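Local coordinates for transcriptional activator, putative, Baf family (Campylobacter jejuni, PDB 2NRH), which probably phosphorylates pantothenate with ATP, the first step of coenzyme A biosynthesis, as a homodimeric type III pantothenate kinase, at residues I75-A80 and G109-G114; D86-D91 and I96-I101. The protein carries 2 engineered substitutions. All blocks are in the same frame, centred on the assembly; numbering follows the deposited sequence.

How the contacts relate
Both contacts reach the same mixed sheet of the kinase, contact 1 through strand 105-113 and contact 2 through strands 87-92 and 95-102; their centres are about 7 Å apart. Along the chain helix 75-81 comes first, then strands 87-92, 95-102 and 105-113, so the hairpin of contact 2 lies within the sequence that separates the two segments of contact 1. Strand 95-102 is the middle partner, pairing with both 87-92 and 105-113. Helix 75-81 packs on the hairpin face that bears Val89 and Asp99, and its Arg77 reaches across to strand 105-113, so the predicted substrate-binding and proton-acceptor residues on the helix lie near Asp91, the predicted potassium ligand.

Contact 1 (I75-A80 and G109-G114); sequences IDRIAA and GFILPG
The guanidinium of Arg77 is gripped at all three nitrogens by groups of the surrounding structure, among them Asp99, which forms a salt bridge with NH2, and the hydroxyl of Tyr70 at NH1; against strand 109-113 it makes only van der Waals contact. Its NH2 lies 3.9 Å from Gly109 C, and Gly109 CA sits in the guanidinium plane at its edge. Because glycine has no side chain, the group can come this close to the strand backbone. From the other branch, NH1 meets the end of Ile111, 3.8 Å from CD1, the two side chains crossing at about a right angle. In Arg77 CG is anti to the carbonyl carbon (chi1 -63°), and the bend at chi3 then turns the guanidinium so that its edge meets Gly109. The axes of the helix and the strand stay 12.0 Å apart, and little surface is buried between them. Phe110, whose side chain leaves the strand away from helix 75-80, packs on helix 146-165 and meets the ring of Tyr152 of the second subunit. The salt bridge and the hydrogen bond probably fix the rotation of the guanidinium, consistent with the predicted role of Arg77 in substrate binding.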
ATOM      1  N   ILE B  75      -5.026 -13.813  16.383  1.00 45.80           N
ATOM      2  CA  ILE B  75      -5.867 -15.037  16.417  1.00 45.87           C
ATOM      3  C   ILE B  75      -6.703 -15.173  15.156  1.00 45.53           C
ATOM      4  O   ILE B  75      -7.066 -16.281  14.711  1.00 45.81           O
ATOM      5  CB  ILE B  75      -6.725 -15.127  17.757  1.00 45.12           C
ATOM      6  CG1 ILE B  75      -7.349 -16.527  17.898  1.00 48.07           C
ATOM      7  CG2 ILE B  75      -7.823 -14.064  17.821  1.00 43.21           C
ATOM      8  CD1 ILE B  75      -6.433 -17.667  17.434  1.00 47.87           C
ATOM      9  N   ASP B  76      -7.043 -14.039  14.572  1.00 45.40           N
ATOM     10  CA  ASP B  76      -7.768 -14.092  13.286  1.00 45.72           C
ATOM     11  C   ASP B  76      -6.980 -14.737  12.136  1.00 45.04           C
ATOM     12  O   ASP B  76      -7.517 -15.509  11.352  1.00 44.93           O
ATOM     13  CB  ASP B  76      -8.283 -12.710  12.898  1.00 44.81           C
ATOM     14  CG  ASP B  76      -7.182 -11.680  12.778  1.00 48.96           C
ATOM     15  OD1 ASP B  76      -6.055 -11.781  13.387  1.00 50.59           O
ATOM     16  OD2 ASP B  76      -7.464 -10.711  12.054  1.00 56.71           O
ATOM     17  N   ARG B  77      -5.702 -14.395  12.023  1.00 46.54           N
ATOM     18  CA  ARG B  77      -4.795 -15.026  11.048  1.00 46.49           C
ATOM     19  C   ARG B  77      -4.541 -16.501  11.400  1.00 47.88           C
ATOM     20  O   ARG B  77      -4.541 -17.349  10.519  1.00 49.21           O
ATOM     21  CB  ARG B  77      -3.495 -14.233  10.988  1.00 46.13           C
ATOM     22  CG  ARG B  77      -3.770 -12.824  10.489  1.00 45.24           C
ATOM     23  CD  ARG B  77      -2.573 -11.876  10.605  1.00 45.74           C
ATOM     24  NE  ARG B  77      -1.419 -12.242   9.811  1.00 44.63           N
ATOM     25  CZ  ARG B  77      -0.218 -11.684   9.932  1.00 46.66           C
ATOM     26  NH1 ARG B  77      -0.015 -10.667  10.751  1.00 49.92           N
ATOM     27  NH2 ARG B  77       0.774 -12.085   9.165  1.00 50.35           N
ATOM     28  N   ILE B  78      -4.329 -16.804  12.678  1.00 48.00           N
ATOM     29  CA  ILE B  78      -4.180 -18.176  13.096  1.00 50.04           C
ATOM     30  C   ILE B  78      -5.390 -19.029  12.634  1.00 51.02           C
ATOM     31  O   ILE B  78      -5.212 -20.041  11.963  1.00 50.75           O
ATOM     32  CB  ILE B  78      -3.924 -18.301  14.639  1.00 50.12           C
ATOM     33  CG1 ILE B  78      -2.516 -17.836  14.966  1.00 47.69           C
ATOM     34  CG2 ILE B  78      -4.123 -19.763  15.107  1.00 51.52           C
ATOM     35  CD1 ILE B  78      -2.209 -17.588  16.425  1.00 49.70           C
ATOM     36  N   ALA B  79      -6.604 -18.587  12.986  1.00 51.22           N
ATOM     37  CA  ALA B  79      -7.811 -19.299  12.661  1.00 50.94           C
ATOM     38  C   ALA B  79      -8.012 -19.490  11.156  1.00 51.78           C
ATOM     39  O   ALA B  79      -8.610 -20.489  10.734  1.00 52.16           O
ATOM     40  CB  ALA B  79      -9.034 -18.573  13.281  1.00 51.22           C
ATOM     41  N   ALA B  80      -7.568 -18.537  10.341  1.00 51.75           N
ATOM     42  CA  ALA B  80      -7.700 -18.684   8.866  1.00 51.75           C
ATOM     43  C   ALA B  80      -6.659 -19.610   8.275  1.00 51.97           C
ATOM     44  O   ALA B  80      -6.903 -20.193   7.205  1.00 52.28           O
ATOM     45  CB  ALA B  80      -7.634 -17.353   8.149  1.00 49.98           C
ATOM     46  N   GLY B 109       4.768 -14.145   7.475  1.00 46.81           N
ATOM     47  CA  GLY B 109       3.624 -13.507   6.818  1.00 47.60           C
ATOM     48  C   GLY B 109       3.839 -12.006   6.758  1.00 47.39           C
ATOM     49  O   GLY B 109       4.786 -11.464   7.388  1.00 47.87           O
ATOM     50  N   PHE B 110       2.979 -11.317   6.016  1.00 46.81           N
ATOM     51  CA  PHE B 110       3.105  -9.858   5.941  1.00 46.74           C
ATOM     52  C   PHE B 110       1.804  -9.149   5.673  1.00 46.00           C
ATOM     53  O   PHE B 110       0.794  -9.782   5.355  1.00 45.34           O
ATOM     54  CB  PHE B 110       4.159  -9.418   4.934  1.00 46.73           C
ATOM     55  CG  PHE B 110       3.929  -9.941   3.553  1.00 49.06           C
ATOM     56  CD1 PHE B 110       3.357  -9.104   2.573  1.00 49.40           C
ATOM     57  CD2 PHE B 110       4.296 -11.263   3.219  1.00 48.07           C
ATOM     58  CE1 PHE B 110       3.126  -9.586   1.271  1.00 51.34           C
ATOM     59  CE2 PHE B 110       4.102 -11.753   1.907  1.00 53.27           C
ATOM     60  CZ  PHE B 110       3.505 -10.928   0.916  1.00 50.60           C
ATOM     61  N   ILE B 111       1.875  -7.824   5.778  1.00 45.08           N
ATOM     62  CA  ILE B 111       0.682  -6.981   5.862  1.00 44.69           C
ATOM     63  C   ILE B 111       0.743  -5.824   4.873  1.00 44.41           C
ATOM     64  O   ILE B 111       1.813  -5.152   4.603  1.00 44.08           O
ATOM     65  CB  ILE B 111       0.433  -6.425   7.343  1.00 45.04           C
ATOM     66  CG1 ILE B 111       0.509  -7.543   8.371  1.00 41.51           C
ATOM     67  CG2 ILE B 111      -0.882  -5.614   7.460  1.00 43.12           C
ATOM     68  CD1 ILE B 111       0.704  -7.020   9.749  1.00 44.83           C
ATOM     69  N   LEU B 112      -0.419  -5.576   4.334  1.00 42.81           N
ATOM     70  CA  LEU B 112      -0.573  -4.484   3.372  1.00 44.24           C
ATOM     71  C   LEU B 112      -1.757  -3.629   3.793  1.00 43.09           C
ATOM     72  O   LEU B 112      -2.682  -4.138   4.433  1.00 42.46           O
ATOM     73  CB  LEU B 112      -0.857  -5.161   2.026  1.00 44.61           C
ATOM     74  CG  LEU B 112       0.156  -5.365   0.888  1.00 47.89           C
ATOM     75  CD1 LEU B 112       1.506  -5.475   1.349  1.00 51.68           C
ATOM     76  CD2 LEU B 112      -0.199  -6.534  -0.020  1.00 45.75           C
ATOM     77  N   PRO B 113      -1.825  -2.370   3.355  1.00 43.63           N
ATOM     78  CA  PRO B 113      -3.161  -1.774   3.624  1.00 44.16           C
ATOM     79  C   PRO B 113      -4.289  -2.492   2.869  1.00 44.91           C
ATOM     80  O   PRO B 113      -4.055  -3.069   1.775  1.00 45.62           O
ATOM     81  CB  PRO B 113      -3.029  -0.305   3.110  1.00 44.00           C
ATOM     82  CG  PRO B 113      -1.551  -0.049   2.980  1.00 42.13           C
ATOM     83  CD  PRO B 113      -0.992  -1.452   2.566  1.00 43.49           C
ATOM     84  N   GLY B 114      -5.475  -2.508   3.472  1.00 44.94           N
ATOM     85  CA  GLY B 114      -6.704  -2.804   2.753  1.00 45.01           C
ATOM     86  C   GLY B 114      -6.966  -1.806   1.643  1.00 45.25           C
ATOM     87  O   GLY B 114      -6.466  -0.681   1.669  1.00 45.72           O
TER

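Contact 2 (D86-D91 and I96-I101); sequences DGVVVD and ITIDII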
ATOM      1  N   ASP B  86      -0.682 -26.736   3.701  1.00 59.47           N
ATOM      2  CA  ASP B  86       0.313 -26.136   2.819  1.00 60.49           C
ATOM      3  C   ASP B  86      -0.454 -25.133   2.021  1.00 60.15           C
ATOM      4  O   ASP B  86      -1.567 -25.454   1.572  1.00 60.64           O
ATOM      5  CB  ASP B  86       0.882 -27.146   1.822  1.00 60.93           C
ATOM      6  CG  ASP B  86       1.596 -28.267   2.504  1.00 64.32           C
ATOM      7  OD1 ASP B  86       2.773 -28.045   2.876  1.00 65.83           O
ATOM      8  OD2 ASP B  86       0.955 -29.342   2.696  1.00 66.25           O
ATOM      9  N   GLY B  87       0.131 -23.946   1.852  1.00 58.64           N
ATOM     10  CA  GLY B  87      -0.494 -22.897   1.084  1.00 58.68           C
ATOM     11  C   GLY B  87      -0.238 -21.464   1.548  1.00 58.00           C
ATOM     12  O   GLY B  87       0.410 -21.208   2.580  1.00 57.84           O
ATOM     13  N   VAL B  88      -0.738 -20.524   0.756  1.00 56.77           N
ATOM     14  CA  VAL B  88      -0.612 -19.135   1.099  1.00 55.70           C
ATOM     15  C   VAL B  88      -2.013 -18.691   1.406  1.00 55.04           C
ATOM     16  O   VAL B  88      -2.906 -18.912   0.608  1.00 55.01           O
ATOM     17  CB  VAL B  88       0.048 -18.301   0.003  1.00 55.60           C
ATOM     18  CG1 VAL B  88      -0.069 -16.787   0.339  1.00 53.86           C
ATOM     19  CG2 VAL B  88       1.491 -18.704  -0.110  1.00 54.03           C
ATOM     20  N   VAL B  89      -2.178 -18.132   2.618  1.00 54.17           N
ATOM     21  CA  VAL B  89      -3.442 -17.570   3.107  1.00 51.41           C
ATOM     22  C   VAL B  89      -3.473 -16.034   3.086  1.00 50.94           C
ATOM     23  O   VAL B  89      -2.633 -15.390   3.648  1.00 50.10           O
ATOM     24  CB  VAL B  89      -3.820 -18.115   4.468  1.00 50.52           C
ATOM     25  CG1 VAL B  89      -5.241 -17.653   4.834  1.00 49.42           C
ATOM     26  CG2 VAL B  89      -3.768 -19.632   4.461  1.00 50.51           C
ATOM     27  N   VAL B  90      -4.478 -15.494   2.388  1.00 51.34           N
ATOM     28  CA  VAL B  90      -4.671 -14.058   2.143  1.00 49.99           C
ATOM     29  C   VAL B  90      -6.042 -13.707   2.668  1.00 50.68           C
ATOM     30  O   VAL B  90      -7.023 -14.263   2.218  1.00 51.82           O
ATOM     31  CB  VAL B  90      -4.521 -13.696   0.632  1.00 49.83           C
ATOM     32  CG1 VAL B  90      -4.514 -12.129   0.404  1.00 49.35           C
ATOM     33  CG2 VAL B  90      -3.196 -14.252   0.073  1.00 46.63           C
ATOM     34  N   ASP B  91      -6.095 -12.847   3.687  1.00 50.62           N
ATOM     35  CA  ASP B  91      -7.344 -12.298   4.206  1.00 51.35           C
ATOM     36  C   ASP B  91      -7.351 -10.823   3.804  1.00 51.01           C
ATOM     37  O   ASP B  91      -6.571  -9.976   4.318  1.00 50.65           O
ATOM     38  CB  ASP B  91      -7.417 -12.431   5.715  1.00 51.14           C
ATOM     39  CG  ASP B  91      -8.789 -12.094   6.278  1.00 57.30           C
ATOM     40  OD1 ASP B  91      -9.724 -11.787   5.507  1.00 60.25           O
ATOM     41  OD2 ASP B  91      -8.952 -12.158   7.541  1.00 64.29           O
ATOM     42  N   ILE B  96      -4.810  -6.301   4.519  1.00 48.04           N
ATOM     43  CA  ILE B  96      -4.517  -7.493   3.725  1.00 48.96           C
ATOM     44  C   ILE B  96      -3.336  -8.201   4.436  1.00 48.72           C
ATOM     45  O   ILE B  96      -2.260  -7.651   4.571  1.00 47.99           O
ATOM     46  CB  ILE B  96      -4.186  -7.083   2.266  1.00 48.69           C
ATOM     47  CG1 ILE B  96      -5.471  -6.575   1.591  1.00 49.13           C
ATOM     48  CG2 ILE B  96      -3.572  -8.226   1.437  1.00 47.62           C
ATOM     49  CD1 ILE B  96      -5.256  -6.034   0.148  1.00 49.79           C
ATOM     50  N   THR B  97      -3.591  -9.379   4.985  1.00 48.96           N
ATOM     51  CA  THR B  97      -2.507 -10.185   5.582  1.00 48.91           C
ATOM     52  C   THR B  97      -2.248 -11.404   4.712  1.00 49.08           C
ATOM     53  O   THR B  97      -3.177 -12.012   4.208  1.00 48.88           O
ATOM     54  CB  THR B  97      -2.845 -10.597   7.001  1.00 48.61           C
ATOM     55  OG1 THR B  97      -4.039 -11.398   6.972  1.00 49.27           O
ATOM     56  CG2 THR B  97      -3.069  -9.334   7.825  1.00 46.91           C
ATOM     57  N   ILE B  98      -0.972 -11.678   4.461  1.00 50.55           N
ATOM     58  CA  ILE B  98      -0.538 -12.818   3.636  1.00 50.61           C
ATOM     59  C   ILE B  98       0.305 -13.735   4.510  1.00 49.90           C
ATOM     60  O   ILE B  98       1.343 -13.357   5.006  1.00 49.88           O
ATOM     61  CB  ILE B  98       0.257 -12.341   2.384  1.00 50.28           C
ATOM     62  CG1 ILE B  98      -0.562 -11.419   1.498  1.00 52.36           C
ATOM     63  CG2 ILE B  98       0.623 -13.522   1.486  1.00 52.29           C
ATOM     64  CD1 ILE B  98      -0.308  -9.962   1.665  1.00 56.78           C
ATOM     65  N   ASP B  99      -0.156 -14.938   4.745  1.00 51.93           N
ATOM     66  CA  ASP B  99       0.584 -15.895   5.601  1.00 52.48           C
ATOM     67  C   ASP B  99       0.976 -17.172   4.845  1.00 53.57           C
ATOM     68  O   ASP B  99       0.226 -17.707   4.013  1.00 53.22           O
ATOM     69  CB  ASP B  99      -0.235 -16.234   6.840  1.00 52.11           C
ATOM     70  CG  ASP B  99      -0.296 -15.067   7.850  1.00 54.28           C
ATOM     71  OD1 ASP B  99       0.767 -14.787   8.473  1.00 50.46           O
ATOM     72  OD2 ASP B  99      -1.404 -14.454   8.007  1.00 50.04           O
ATOM     73  N   ILE B 100       2.148 -17.685   5.165  1.00 55.40           N
ATOM     74  CA  ILE B 100       2.677 -18.826   4.428  1.00 55.84           C
ATOM     75  C   ILE B 100       2.764 -20.085   5.265  1.00 56.96           C
ATOM     76  O   ILE B 100       3.458 -20.111   6.277  1.00 56.79           O
ATOM     77  CB  ILE B 100       4.033 -18.485   3.739  1.00 56.78           C
ATOM     78  CG1 ILE B 100       3.852 -17.295   2.744  1.00 55.35           C
ATOM     79  CG2 ILE B 100       4.560 -19.721   2.972  1.00 55.11           C
ATOM     80  CD1 ILE B 100       3.704 -15.925   3.368  1.00 53.53           C
ATOM     81  N   ILE B 101       2.025 -21.119   4.839  1.00 57.51           N
ATOM     82  CA  ILE B 101       2.003 -22.412   5.510  1.00 57.66           C
ATOM     83  C   ILE B 101       2.698 -23.510   4.667  1.00 58.37           C
ATOM     84  O   ILE B 101       2.535 -23.632   3.425  1.00 57.42           O
ATOM     85  CB  ILE B 101       0.557 -22.841   5.884  1.00 58.16           C
ATOM     86  CG1 ILE B 101      -0.254 -21.646   6.481  1.00 58.72           C
ATOM     87  CG2 ILE B 101       0.543 -24.075   6.828  1.00 57.10           C
ATOM     88  CD1 ILE B 101       0.222 -21.108   7.854  1.00 52.12           C
TER
HETATM   89  O   HOH W   1      -3.424 -14.158   6.469  1.00 49.14           O
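Val88 and Ile98 meet diagonally across the two strands, Val88 CG1 lying 3.5 Å from Ile98 CG2 as the side chains cross obliquely. Three other pairs are aligned differently: Val88 with Ile100, Val90 with Ile98 and Val90 with Ile96 run alongside each other in the same direction, Val90 CG2 approaching Ile98 CG1 at 4.1 Å. In Val90, CG1 is anti to the backbone N (chi1 -171°), which turns this branch to Ile96 CG2. These residues form one apolar face, where Ile98 and Ile100 also pack on strand 105-113, and Ile100 touches Phe142 of the second subunit.

The reverse face, with Val89, Asp91, Thr97, Asp99 and Ile101, is mixed, its polar groups coming from Asp91, Thr97 and Asp99. Asp91 and Thr97 oppose each other there, CB to OG1 3.7 Å. A water bonds Asp99 OD2 (2.6 Å), Val89 O and Thr97 OG1; more acceptors surround it than it has protons, so its donations are probably shared. His106 is a further partner of Asp99 OD1.

Six backbone bonds join the hydrogen-bonded pairs Gly87-Ile101, Val89-Asp99 and Asp91-Thr97. The central pair is short, Asp99 N to Val89 O being 2.7 Å, and both its donors lie in the carbonyl planes. Gly87 takes a positive phi (147°), at which a side chain would press on the carbonyl O of Asp86. This is an antiparallel beta hairpin in the ASKHA (actin-like ATPase) fold, with Asp91, the predicted potassium ligand, near its turn and close to Asp76, the predicted proton acceptor.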